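Zn-dependent hydrolase of metallo-beta-lactamase superfamily TM0207 (Thermotoga maritima, PDB 1VJN) is a putative zinc-dependent hydrolase of the metallo-beta-lactamase superfamily whose substrate and reaction are not established. Local coordinates at residues R73-P78 with V86-V91; N106-F111 with K117-G122; D51-S56 with H66-N71; M13-T16 with C22-L25; D140-P145 with E159-L164. All coordinates share one frame; numbering follows the deposited sequence.

Contact 1 of 5, residues R73-P78 with V86-V91; sequences RVIDRP and VKIKGV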
# COMPACT_ATOMS: atom_id res chain seq x y z
N ARG A 73 -9.40 -1.97 15.36
CA ARG A 73 -8.13 -1.75 16.00
C ARG A 73 -7.34 -0.76 15.13
O ARG A 73 -7.16 -0.99 13.93
CB ARG A 73 -7.37 -3.07 16.11
CG ARG A 73 -5.94 -2.97 16.53
CD ARG A 73 -5.75 -2.20 17.77
NE ARG A 73 -4.87 -2.92 18.68
CZ ARG A 73 -3.61 -2.61 18.93
NH1 ARG A 73 -3.02 -1.56 18.34
NH2 ARG A 73 -2.95 -3.34 19.80
N VAL A 74 -6.91 0.35 15.72
CA VAL A 74 -6.08 1.32 15.00
C VAL A 74 -4.64 0.91 15.27
O VAL A 74 -4.30 0.77 16.42
CB VAL A 74 -6.25 2.72 15.56
CG1 VAL A 74 -5.25 3.70 14.84
CG2 VAL A 74 -7.67 3.17 15.38
N ILE A 75 -3.81 0.75 14.24
CA ILE A 75 -2.39 0.45 14.41
C ILE A 75 -1.61 1.60 13.76
O ILE A 75 -1.75 1.87 12.58
CB ILE A 75 -2.02 -0.89 13.79
CG1 ILE A 75 -2.87 -1.99 14.35
CG2 ILE A 75 -0.57 -1.27 14.07
CD1 ILE A 75 -2.64 -3.30 13.71
N ASP A 76 -0.86 2.33 14.60
CA ASP A 76 -0.07 3.45 14.13
C ASP A 76 1.35 3.44 14.69
O ASP A 76 2.00 4.46 14.68
CB ASP A 76 -0.74 4.77 14.48
CG ASP A 76 -0.98 4.94 15.96
OD1 ASP A 76 -0.50 4.13 16.79
OD2 ASP A 76 -1.69 5.86 16.39
N ARG A 77 1.83 2.28 15.11
CA ARG A 77 3.19 2.08 15.59
C ARG A 77 3.78 0.81 15.00
O ARG A 77 3.05 -0.12 14.71
CB ARG A 77 3.19 1.99 17.11
CG ARG A 77 2.89 3.28 17.73
CD ARG A 77 2.63 3.30 19.18
NE ARG A 77 2.26 4.68 19.50
CZ ARG A 77 3.12 5.65 19.82
NH1 ARG A 77 4.43 5.40 19.97
NH2 ARG A 77 2.64 6.87 20.06
N PRO A 78 5.12 0.76 14.88
CA PRO A 78 5.80 -0.47 14.42
C PRO A 78 5.62 -1.68 15.39
O PRO A 78 5.24 -1.50 16.54
CB PRO A 78 7.27 -0.05 14.31
CG PRO A 78 7.39 1.23 14.98
CD PRO A 78 6.07 1.84 15.16
N VAL A 86 -5.42 -12.20 11.16
CA VAL A 86 -4.47 -11.63 10.18
C VAL A 86 -3.24 -11.18 10.95
O VAL A 86 -3.37 -10.53 11.98
CB VAL A 86 -5.11 -10.48 9.36
CG1 VAL A 86 -4.07 -9.70 8.57
CG2 VAL A 86 -6.15 -11.06 8.39
N LYS A 87 -2.07 -11.59 10.46
CA LYS A 87 -0.79 -11.13 10.99
C LYS A 87 -0.42 -9.78 10.34
O LYS A 87 -0.40 -9.65 9.10
CB LYS A 87 0.32 -12.15 10.73
CG LYS A 87 0.28 -13.38 11.63
CD LYS A 87 0.97 -14.61 11.00
CE LYS A 87 2.43 -14.31 10.50
NZ LYS A 87 3.25 -15.57 10.26
N ILE A 88 -0.17 -8.79 11.17
CA ILE A 88 0.25 -7.50 10.70
C ILE A 88 1.56 -7.09 11.33
O ILE A 88 1.79 -7.27 12.55
CB ILE A 88 -0.78 -6.43 11.02
CG1 ILE A 88 -2.15 -6.77 10.41
CG2 ILE A 88 -0.33 -5.12 10.53
CD1 ILE A 88 -3.28 -6.31 11.24
N LYS A 89 2.40 -6.49 10.52
CA LYS A 89 3.70 -6.07 10.94
C LYS A 89 3.95 -4.65 10.47
O LYS A 89 3.76 -4.35 9.30
CB LYS A 89 4.74 -7.03 10.35
CG LYS A 89 6.18 -6.68 10.73
CD LYS A 89 7.21 -7.74 10.27
CE LYS A 89 8.50 -7.56 11.09
NZ LYS A 89 9.64 -8.50 10.74
N GLY A 90 4.38 -3.79 11.39
CA GLY A 90 4.75 -2.41 11.11
C GLY A 90 6.25 -2.20 11.19
O GLY A 90 6.88 -2.59 12.19
N VAL A 91 6.82 -1.57 10.16
CA VAL A 91 8.30 -1.40 10.07
C VAL A 91 8.54 0.07 9.84
O VAL A 91 8.03 0.61 8.89
CB VAL A 91 8.88 -2.27 8.91
CG1 VAL A 91 10.33 -2.00 8.65
CG2 VAL A 91 8.67 -3.72 9.19
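Ile75 and Ile88 supply the apolar part of this contact, meeting through the ends of their longer branches, with CD1 of Ile75 3.9 Å from CD1 of Ile88. The two side chains cross obliquely. In both isoleucines CG1 stands opposite the carbonyl carbon (chi1 -56° and -58°), and in Ile75 the branch then runs on extended, which carries its CD1 towards strand 86-95. A long, branched and wholly apolar residue suits both places, since each must reach from one sheet towards another with no polar group to satisfy on the way.

Farther along, the backbones themselves come together. CA of Pro78 lies 3.3 Å from O of Gly90, and CB of the proline ring is equally close to that oxygen. The CA atoms of Pro78 and Gly90 are 4.0 Å apart, a spacing that Gly90 permits by having no side chain on the surface it turns to Pro78.

No hydrogen bond joins 73-78 to 86-91, and Pro78 has no N-H to offer. The polar groups use other partners: within its own segment Arg73 NH1 donates to Val74 O at 3.3 Å, while outside it Asp76 O accepts from Lys105, and Lys89 NZ bonds to the carbonyl of Glu135.

Strand 73-75 is the outer strand of its sheet, beside strand 52-54, whereas strand 86-95 runs between strands 79-83 and 105-113 of the other. Phe109 touches both isoleucines, as does Val52, so the pair forms part of the apolar layer between the two sheets.

Contact 2 of 5, residues N106-F111 with K117-G122; sequences NIVFVF and KVCHLG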
# COMPACT_ATOMS: atom_id res chain seq x y z
N ASN A 106 7.37 7.24 9.10
CA ASN A 106 6.72 6.45 8.05
C ASN A 106 6.75 5.01 8.47
O ASN A 106 7.81 4.45 8.71
CB ASN A 106 7.36 6.64 6.67
CG ASN A 106 6.56 6.02 5.59
OD1 ASN A 106 5.45 6.49 5.25
ND2 ASN A 106 7.06 4.91 5.05
N ILE A 107 5.57 4.43 8.62
CA ILE A 107 5.49 3.04 8.94
C ILE A 107 4.92 2.31 7.73
O ILE A 107 3.85 2.61 7.28
CB ILE A 107 4.63 2.81 10.14
CG1 ILE A 107 5.14 3.65 11.33
CG2 ILE A 107 4.64 1.31 10.54
CD1 ILE A 107 4.24 3.63 12.49
N VAL A 108 5.70 1.33 7.27
CA VAL A 108 5.35 0.35 6.26
C VAL A 108 4.62 -0.78 6.99
O VAL A 108 5.07 -1.27 8.03
CB VAL A 108 6.66 -0.22 5.64
CG1 VAL A 108 6.41 -1.41 4.83
CG2 VAL A 108 7.41 0.88 4.87
N PHE A 109 3.47 -1.17 6.48
CA PHE A 109 2.74 -2.29 7.06
C PHE A 109 2.71 -3.47 6.15
O PHE A 109 2.54 -3.32 4.94
CB PHE A 109 1.29 -1.84 7.39
CG PHE A 109 1.23 -0.98 8.61
CD1 PHE A 109 1.35 -1.55 9.86
CD2 PHE A 109 1.07 0.40 8.53
CE1 PHE A 109 1.33 -0.79 10.97
CE2 PHE A 109 1.06 1.16 9.68
CZ PHE A 109 1.17 0.59 10.87
N VAL A 110 2.86 -4.64 6.72
CA VAL A 110 2.79 -5.85 5.96
C VAL A 110 1.61 -6.69 6.49
O VAL A 110 1.49 -6.92 7.68
CB VAL A 110 4.10 -6.62 6.07
CG1 VAL A 110 4.06 -7.87 5.24
CG2 VAL A 110 5.26 -5.76 5.61
N PHE A 111 0.75 -7.12 5.60
CA PHE A 111 -0.42 -7.93 5.95
C PHE A 111 -0.23 -9.33 5.37
O PHE A 111 0.04 -9.51 4.17
CB PHE A 111 -1.69 -7.29 5.42
CG PHE A 111 -1.76 -5.83 5.73
CD1 PHE A 111 -2.23 -5.39 6.96
CD2 PHE A 111 -1.34 -4.90 4.81
CE1 PHE A 111 -2.29 -4.07 7.25
CE2 PHE A 111 -1.39 -3.56 5.11
CZ PHE A 111 -1.85 -3.14 6.32
N LYS A 117 1.03 -12.09 0.98
CA LYS A 117 1.62 -11.00 1.74
C LYS A 117 1.46 -9.71 0.96
O LYS A 117 1.90 -9.57 -0.19
CB LYS A 117 3.11 -11.23 2.04
CG LYS A 117 3.39 -12.20 3.18
CD LYS A 117 4.77 -12.81 3.00
CE LYS A 117 5.20 -13.60 4.21
NZ LYS A 117 4.65 -15.00 4.17
N VAL A 118 0.80 -8.76 1.60
CA VAL A 118 0.52 -7.47 1.01
C VAL A 118 1.30 -6.45 1.78
O VAL A 118 1.35 -6.52 3.02
CB VAL A 118 -0.99 -7.14 1.09
CG1 VAL A 118 -1.28 -5.79 0.42
CG2 VAL A 118 -1.81 -8.26 0.44
N CYS A 119 1.92 -5.52 1.06
CA CYS A 119 2.73 -4.43 1.65
C CYS A 119 2.31 -3.04 1.20
O CYS A 119 2.36 -2.70 0.03
CB CYS A 119 4.23 -4.61 1.31
SG CYS A 119 5.34 -3.45 2.15
N HIS A 120 2.01 -2.20 2.17
CA HIS A 120 1.73 -0.80 1.91
C HIS A 120 2.93 -0.01 2.37
O HIS A 120 3.24 0.07 3.56
CB HIS A 120 0.51 -0.39 2.72
CG HIS A 120 0.01 0.99 2.43
ND1 HIS A 120 0.68 2.13 2.82
CD2 HIS A 120 -1.17 1.39 1.90
CE1 HIS A 120 -0.04 3.18 2.46
NE2 HIS A 120 -1.19 2.76 1.94
N LEU A 121 3.58 0.65 1.43
CA LEU A 121 4.82 1.31 1.76
C LEU A 121 4.71 2.73 2.36
O LEU A 121 5.73 3.31 2.73
CB LEU A 121 5.73 1.30 0.55
CG LEU A 121 6.42 -0.06 0.22
CD1 LEU A 121 7.12 0.08 -1.13
CD2 LEU A 121 7.41 -0.55 1.30
N GLY A 122 3.51 3.27 2.46
CA GLY A 122 3.30 4.59 3.04
C GLY A 122 3.86 5.64 2.08
O GLY A 122 3.68 5.55 0.88
O HOH W 1 1.62 1.92 5.55
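The beta hairpin of strands 105-113 and 116-120 belongs to the larger sheet of the metallo-beta-lactamase fold, and here Asn106-Phe111 lies antiparallel to Lys117-Gly122. Two hydrogen-bonded pairs join them. Phe111 N donates to Val118 O at 2.7 Å, with Val118 N returning the bond to Phe111 O, while His120 N reaches Phe109 O at 3.0 Å and Phe109 N answers to His120 O. Between them, Val110 and Cys119 form a non-hydrogen-bonded pair.

On the face of Val108, Val110 and Cys119, SG of Cys119 sits 3.5 Å from CG1 of Val108, and CD2 of Leu121 lies 3.8 Å from the same methyl. Compact apolar groups suit this buried surface. The other face carries Phe111, whose ring meets CB of His120 at its edge.

Past the last pair, the Asn106 amide takes over from the backbone: CG is turned away from its own N (chi1 -170°), and ND2 donates almost straight to Leu121 O at 3.1 Å. Its OD1 accepts from Asp123 N. Gly122, with its positive phi, lets the chain turn beside this amide. His120 NE2 is bonded to Ala21 O, and a water donates to both Ile107 O (2.9 Å) and His120 O (3.2 Å).

Contact 3 of 5, residues D51-S56 with H66-N71; sequences DVVTES and HLVKGN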
# COMPACT_ATOMS: atom_id res chain seq x y z
N ASP A 51 -12.19 -3.88 10.45
CA ASP A 51 -11.62 -4.56 11.63
C ASP A 51 -10.30 -3.93 12.09
O ASP A 51 -9.96 -3.91 13.28
CB ASP A 51 -11.36 -6.02 11.25
CG ASP A 51 -12.63 -6.71 10.78
OD1 ASP A 51 -13.51 -6.87 11.63
OD2 ASP A 51 -12.85 -7.06 9.60
N VAL A 52 -9.54 -3.50 11.12
CA VAL A 52 -8.28 -2.83 11.37
C VAL A 52 -8.18 -1.56 10.52
O VAL A 52 -8.60 -1.51 9.34
CB VAL A 52 -7.07 -3.75 11.07
CG1 VAL A 52 -5.70 -3.02 11.41
CG2 VAL A 52 -7.22 -5.04 11.80
N VAL A 53 -7.60 -0.54 11.15
CA VAL A 53 -7.16 0.63 10.43
C VAL A 53 -5.68 0.81 10.69
O VAL A 53 -5.25 0.86 11.85
CB VAL A 53 -7.93 1.91 10.85
CG1 VAL A 53 -7.33 3.14 10.22
CG2 VAL A 53 -9.39 1.82 10.49
N THR A 54 -4.88 0.91 9.63
CA THR A 54 -3.47 1.31 9.83
C THR A 54 -3.14 2.74 9.35
O THR A 54 -3.76 3.24 8.41
CB THR A 54 -2.56 0.36 9.10
OG1 THR A 54 -2.85 0.43 7.70
CG2 THR A 54 -2.77 -1.13 9.53
N GLU A 55 -2.13 3.37 9.97
CA GLU A 55 -1.72 4.72 9.64
C GLU A 55 -0.22 4.75 9.50
O GLU A 55 0.48 4.58 10.47
CB GLU A 55 -2.07 5.71 10.78
CG GLU A 55 -3.53 5.77 11.21
CD GLU A 55 -4.44 6.58 10.32
OE1 GLU A 55 -4.00 7.12 9.25
OE2 GLU A 55 -5.62 6.69 10.73
N SER A 56 0.25 5.06 8.31
CA SER A 56 1.65 5.21 8.02
C SER A 56 2.34 6.38 8.73
O SER A 56 3.55 6.31 8.97
CB SER A 56 1.84 5.29 6.51
OG SER A 56 1.30 6.47 6.01
N HIS A 66 -11.98 8.93 11.87
CA HIS A 66 -13.26 9.05 12.61
C HIS A 66 -14.54 8.76 11.77
O HIS A 66 -15.64 8.67 12.32
CB HIS A 66 -13.34 10.43 13.29
CG HIS A 66 -13.80 11.52 12.38
ND1 HIS A 66 -12.95 12.15 11.49
CD2 HIS A 66 -15.02 12.07 12.21
CE1 HIS A 66 -13.64 13.06 10.82
NE2 HIS A 66 -14.90 13.03 11.23
N LEU A 67 -14.42 8.60 10.45
CA LEU A 67 -15.55 8.27 9.58
C LEU A 67 -15.55 6.83 9.00
O LEU A 67 -16.44 6.49 8.21
CB LEU A 67 -15.61 9.27 8.43
CG LEU A 67 -15.94 10.72 8.81
CD1 LEU A 67 -15.84 11.57 7.54
CD2 LEU A 67 -17.33 10.88 9.47
N VAL A 68 -14.57 6.00 9.37
CA VAL A 68 -14.56 4.59 9.00
C VAL A 68 -15.51 3.89 9.95
O VAL A 68 -15.59 4.27 11.09
CB VAL A 68 -13.13 3.96 9.14
CG1 VAL A 68 -13.13 2.47 8.80
CG2 VAL A 68 -12.13 4.67 8.25
N LYS A 69 -16.22 2.87 9.51
CA LYS A 69 -17.16 2.20 10.41
C LYS A 69 -16.56 0.92 10.95
O LYS A 69 -15.56 0.44 10.46
CB LYS A 69 -18.47 1.89 9.69
CG LYS A 69 -19.26 3.11 9.27
CD LYS A 69 -20.24 2.77 8.11
CE LYS A 69 -21.28 3.89 7.92
NZ LYS A 69 -22.36 3.57 6.91
N GLY A 70 -17.24 0.35 11.93
CA GLY A 70 -16.81 -0.86 12.57
C GLY A 70 -16.10 -0.52 13.87
O GLY A 70 -15.81 0.64 14.18
N ASN A 71 -15.79 -1.57 14.62
CA ASN A 71 -15.15 -1.47 15.91
C ASN A 71 -13.72 -1.92 15.70
O ASN A 71 -13.35 -3.03 16.05
CB ASN A 71 -15.88 -2.38 16.88
CG ASN A 71 -17.31 -1.95 17.08
OD1 ASN A 71 -17.58 -0.77 17.11
ND2 ASN A 71 -18.22 -2.90 17.24
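Val53 and Val68 make the apolar contact here, reaching towards each other tip to tip, with CG2 of Val53 4.2 Å from CG1 of Val68. The methyls used differ. Val53 offers the one lying beside its backbone N, whereas Val68 offers the one anti to its N (chi1 178°). Valine fits both positions: on strand 52-54 it is a short branched residue of an extended chain, and in the loop its CG1 methyl meets the strand without bringing a polar group. Ala50 and Phe72 add to the apolar surroundings, touching Val68 and Val53 respectively.

At the other end the approach is between backbones and is loose. Asp51 O and Asn71 O are 4.5 Å apart; both are acceptors, and the side chains of both residues start away from the opposing segment.

No hydrogen bond crosses between 51-56 and 66-71; the polar side chains named here are bonded elsewhere. Asp51 OD2 accepts from Thr31 N of the neighbouring strand 30-34, Glu55 OE2 is bonded to His65, and Ser56 OG to Asp35. Gly70 has a positive phi of 98°, a backbone shape in which a CB would press on the carbonyl O of Lys69, so a residue without a side chain suits it.

Strand 73-75 pairs in parallel with 52-54, and the arrangement is that of a loop linking two adjacent parallel strands and folding its own residues over the first. In the metallo-beta-lactamase fold the loop that follows strand 52-54 carries the His-X-His-X-Asp-His motif, which in relatives supplies metal ligands; here part of that loop is not modelled.

Contact 4 of 5, residues M13-T16 with C22-L25; sequences MKIT and CFAL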
# COMPACT_ATOMS: atom_id res chain seq x y z
N MSE A 13 -8.69 -12.64 -2.30
CA MSE A 13 -8.72 -11.35 -1.64
C MSE A 13 -9.15 -10.20 -2.54
O MSE A 13 -9.05 -10.26 -3.75
CB MSE A 13 -7.37 -11.05 -1.01
CG MSE A 13 -6.27 -10.71 -1.96
SE MSE A 13 -4.76 -9.95 -0.95
CE MSE A 13 -5.69 -8.42 0.05
N LYS A 14 -9.60 -9.13 -1.92
CA LYS A 14 -10.10 -7.99 -2.64
C LYS A 14 -9.47 -6.72 -2.11
O LYS A 14 -9.41 -6.49 -0.89
CB LYS A 14 -11.60 -7.90 -2.53
CG LYS A 14 -12.16 -6.66 -3.17
CD LYS A 14 -13.62 -6.83 -3.55
CE LYS A 14 -14.60 -6.15 -2.63
NZ LYS A 14 -15.95 -6.20 -3.30
N ILE A 15 -8.99 -5.92 -3.04
CA ILE A 15 -8.40 -4.61 -2.74
C ILE A 15 -9.23 -3.56 -3.42
O ILE A 15 -9.52 -3.69 -4.63
CB ILE A 15 -6.97 -4.52 -3.26
CG1 ILE A 15 -6.05 -5.57 -2.60
CG2 ILE A 15 -6.40 -3.09 -3.01
CD1 ILE A 15 -4.90 -6.02 -3.48
N THR A 16 -9.62 -2.54 -2.66
CA THR A 16 -10.38 -1.40 -3.15
C THR A 16 -9.60 -0.14 -2.88
O THR A 16 -9.19 0.11 -1.76
CB THR A 16 -11.76 -1.29 -2.44
OG1 THR A 16 -12.57 -2.44 -2.75
CG2 THR A 16 -12.58 -0.12 -2.99
N CYS A 22 -5.27 5.37 0.61
CA CYS A 22 -6.40 4.66 1.26
C CYS A 22 -6.99 3.52 0.44
O CYS A 22 -7.63 3.71 -0.58
CB CYS A 22 -7.51 5.63 1.60
SG CYS A 22 -8.84 4.80 2.49
N PHE A 23 -6.73 2.32 0.93
CA PHE A 23 -7.22 1.07 0.38
C PHE A 23 -7.97 0.27 1.43
O PHE A 23 -7.60 0.28 2.61
CB PHE A 23 -6.02 0.22 -0.02
CG PHE A 23 -5.16 0.82 -1.10
CD1 PHE A 23 -4.20 1.76 -0.78
CD2 PHE A 23 -5.29 0.40 -2.40
CE1 PHE A 23 -3.40 2.33 -1.77
CE2 PHE A 23 -4.48 0.95 -3.39
CZ PHE A 23 -3.54 1.91 -3.07
N ALA A 24 -9.01 -0.43 1.01
CA ALA A 24 -9.61 -1.49 1.83
C ALA A 24 -9.10 -2.80 1.26
O ALA A 24 -9.23 -3.06 0.04
CB ALA A 24 -11.15 -1.45 1.84
N LEU A 25 -8.49 -3.58 2.15
CA LEU A 25 -8.07 -4.97 1.87
C LEU A 25 -8.99 -5.94 2.57
O LEU A 25 -9.16 -5.89 3.79
CB LEU A 25 -6.64 -5.23 2.39
CG LEU A 25 -5.61 -4.18 2.07
CD1 LEU A 25 -4.30 -4.51 2.79
CD2 LEU A 25 -5.41 -4.10 0.58
O HOH W 2 -11.76 -4.36 -0.83
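Thr16 and Ala24 form a hydrogen-bonded pair of the antiparallel hairpin made by strands 13-19 and 22-27, in one of the two sheets of the metallo-beta-lactamase fold. Thr16 N donates to Ala24 O at 2.8 Å, and Ala24 N donates to Thr16 O at the same distance, each bond lying in its carbonyl plane. Both N-H groups are therefore satisfied within the pair. Next along, Ile15 and Leu25 are a non-hydrogen-bonded pair, and their backbones bond to the flanking strands, Ile15 to Leu203 and Leu25 to Ile32. Phe23 N finds its acceptor in Thr34 OG1.

A water 2.8 Å from Thr16 OG1 donates to Ala24 O at 3.0 Å, although it has more acceptors in reach than protons. Threonine suits a strand position where its hydroxyl can share a water with the backbone, and the small Ala24 lies beside it on the same face.

The face opposite Thr16 and Ala24, bearing Ile15 and Leu25, is apolar. CD2 of Leu25 lies alongside Ile15, 3.6 Å from its CG1, and CG2 of Ile15 approaches CD2 of the Phe23 ring at 3.7 Å. Met13, present as selenomethionine, starts between its backbone N and carbonyl carbon (chi1 72°) and bends at its end, which sets CE 4.1 Å from CB of Leu25.

Contact 5 of 5, residues D140-P145 with E159-L164; sequences DVLLVP and EVADLL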
# COMPACT_ATOMS: atom_id res chain seq x y z
N ASP A 140 3.97 -10.33 -2.05
CA ASP A 140 3.12 -10.71 -3.19
C ASP A 140 2.44 -9.53 -3.87
O ASP A 140 2.40 -9.44 -5.10
CB ASP A 140 2.07 -11.70 -2.71
CG ASP A 140 2.70 -12.95 -2.14
OD1 ASP A 140 3.60 -13.50 -2.81
OD2 ASP A 140 2.41 -13.42 -1.01
N VAL A 141 1.86 -8.64 -3.08
CA VAL A 141 1.21 -7.44 -3.58
C VAL A 141 1.85 -6.23 -2.92
O VAL A 141 1.78 -6.08 -1.69
CB VAL A 141 -0.32 -7.42 -3.28
CG1 VAL A 141 -0.98 -6.21 -3.93
CG2 VAL A 141 -0.98 -8.65 -3.76
N LEU A 142 2.47 -5.39 -3.73
CA LEU A 142 3.14 -4.19 -3.27
C LEU A 142 2.39 -2.89 -3.66
O LEU A 142 2.12 -2.65 -4.83
CB LEU A 142 4.58 -4.15 -3.81
CG LEU A 142 5.45 -3.02 -3.30
CD1 LEU A 142 5.60 -3.06 -1.77
CD2 LEU A 142 6.78 -3.15 -4.00
N LEU A 143 2.09 -2.06 -2.67
CA LEU A 143 1.52 -0.73 -2.87
C LEU A 143 2.65 0.26 -2.70
O LEU A 143 3.21 0.38 -1.59
CB LEU A 143 0.41 -0.49 -1.87
CG LEU A 143 -0.62 -1.64 -1.76
CD1 LEU A 143 -1.64 -1.32 -0.66
CD2 LEU A 143 -1.31 -1.91 -3.02
N VAL A 144 3.03 0.95 -3.78
CA VAL A 144 4.33 1.67 -3.79
C VAL A 144 4.15 3.10 -4.35
O VAL A 144 3.53 3.28 -5.37
CB VAL A 144 5.42 0.83 -4.59
CG1 VAL A 144 5.06 0.70 -6.02
CG2 VAL A 144 6.79 1.48 -4.54
N PRO A 145 4.65 4.12 -3.64
CA PRO A 145 4.60 5.48 -4.11
C PRO A 145 5.62 5.69 -5.22
O PRO A 145 6.67 5.07 -5.18
CB PRO A 145 5.00 6.30 -2.86
CG PRO A 145 5.84 5.42 -2.07
CD PRO A 145 5.31 4.05 -2.33
N GLU A 159 13.26 -0.44 -7.98
CA GLU A 159 14.37 -1.03 -7.21
C GLU A 159 13.86 -1.71 -5.91
O GLU A 159 14.21 -2.87 -5.60
CB GLU A 159 15.36 0.08 -6.91
CG GLU A 159 16.73 -0.37 -6.48
CD GLU A 159 17.68 0.81 -6.25
OE1 GLU A 159 17.49 1.91 -6.85
OE2 GLU A 159 18.64 0.62 -5.45
N VAL A 160 13.00 -1.00 -5.21
CA VAL A 160 12.31 -1.52 -4.03
C VAL A 160 11.42 -2.70 -4.39
O VAL A 160 11.44 -3.73 -3.71
CB VAL A 160 11.46 -0.41 -3.34
CG1 VAL A 160 10.55 -0.98 -2.28
CG2 VAL A 160 12.36 0.62 -2.69
N ALA A 161 10.64 -2.59 -5.46
CA ALA A 161 9.84 -3.74 -5.90
C ALA A 161 10.72 -4.95 -6.14
O ALA A 161 10.36 -6.04 -5.74
CB ALA A 161 9.09 -3.43 -7.12
N ASP A 162 11.86 -4.76 -6.79
CA ASP A 162 12.81 -5.85 -6.99
C ASP A 162 13.42 -6.38 -5.69
O ASP A 162 13.61 -7.59 -5.54
CB ASP A 162 13.95 -5.41 -7.92
CG ASP A 162 13.47 -5.12 -9.35
OD1 ASP A 162 12.29 -5.40 -9.70
OD2 ASP A 162 14.22 -4.59 -10.21
N LEU A 163 13.74 -5.49 -4.74
CA LEU A 163 14.27 -5.95 -3.48
C LEU A 163 13.30 -6.86 -2.74
O LEU A 163 13.72 -7.68 -1.95
CB LEU A 163 14.64 -4.77 -2.56
CG LEU A 163 15.93 -4.03 -2.95
CD1 LEU A 163 16.08 -2.71 -2.25
CD2 LEU A 163 17.17 -4.92 -2.72
N LEU A 164 12.02 -6.65 -2.93
CA LEU A 164 10.98 -7.33 -2.17
C LEU A 164 10.37 -8.46 -3.02
O LEU A 164 9.43 -9.11 -2.58
CB LEU A 164 9.89 -6.31 -1.74
CG LEU A 164 10.29 -5.19 -0.76
CD1 LEU A 164 9.12 -4.26 -0.41
CD2 LEU A 164 10.89 -5.78 0.49
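No aromatic ring, amide or other flat side chain takes part where Leu142 meets Ala161 and Leu164, so there are no faces or edges to be covered: aliphatic carbon packs on aliphatic carbon. Leu142 carries the contact through both of its methyls. Its CG is swung to the far side from its backbone N (chi1 -174°), and the fork at CG then divides the work between two targets.

One prong, CD2, rests on the helix backbone, 3.6 Å from CA of Ala161 and 3.9 Å from its CB. Alanine is well placed here, because its single methyl lets the leucine come down almost to the helix itself. The other prong, CD1, lies 4.0 Å from CD1 of Leu164, and the two leucine side chains cross at about a right angle.

Leu164 is the first residue to leave helical backbone angles, yet its N still bonds to Val160 O at 3.1 Å, which keeps it close to the last turn; its CB points to the strand. Polar residues of the helix lie elsewhere: Asp162 points away from the strand and forms salt bridges with Arg212 and Lys158.

Strand 141-145, helix 154-163 and strand 168-172 make up a beta-alpha-beta unit, and this contact lays the helix on the sheet. Leu142 also touches Cys119 of the neighbouring strand 116-120 and Leu121 just after it, while Ala161 packs on Ile169 of the following strand. Leu164 touches Ile136 and Leu163 touches Val133, so helix 130-136 packs beside this helix end.

Overall arrangement
Contacts 1, 2, 4 and 5 are buried, contact 3 only partly. Contacts 2 and 4 are hairpins, each inside one of the two sheets, and both combine backbone hydrogen bonds with buried side chains; Phe111 packs on Leu25, and Val118 on Leu25 and Met13, where the sheets face each other. Contact 1 spans the sheets without a hydrogen bond between its segments, though its strand 86-95 is bonded to strand 105-113 of contact 2. Contact 3 lies at the outside of the smaller sheet, and its strand pairs with strand 73-75 of contact 1. Contact 5 places a helix on the larger sheet, purely by apolar packing, about 24 Å from contact 3 between centres.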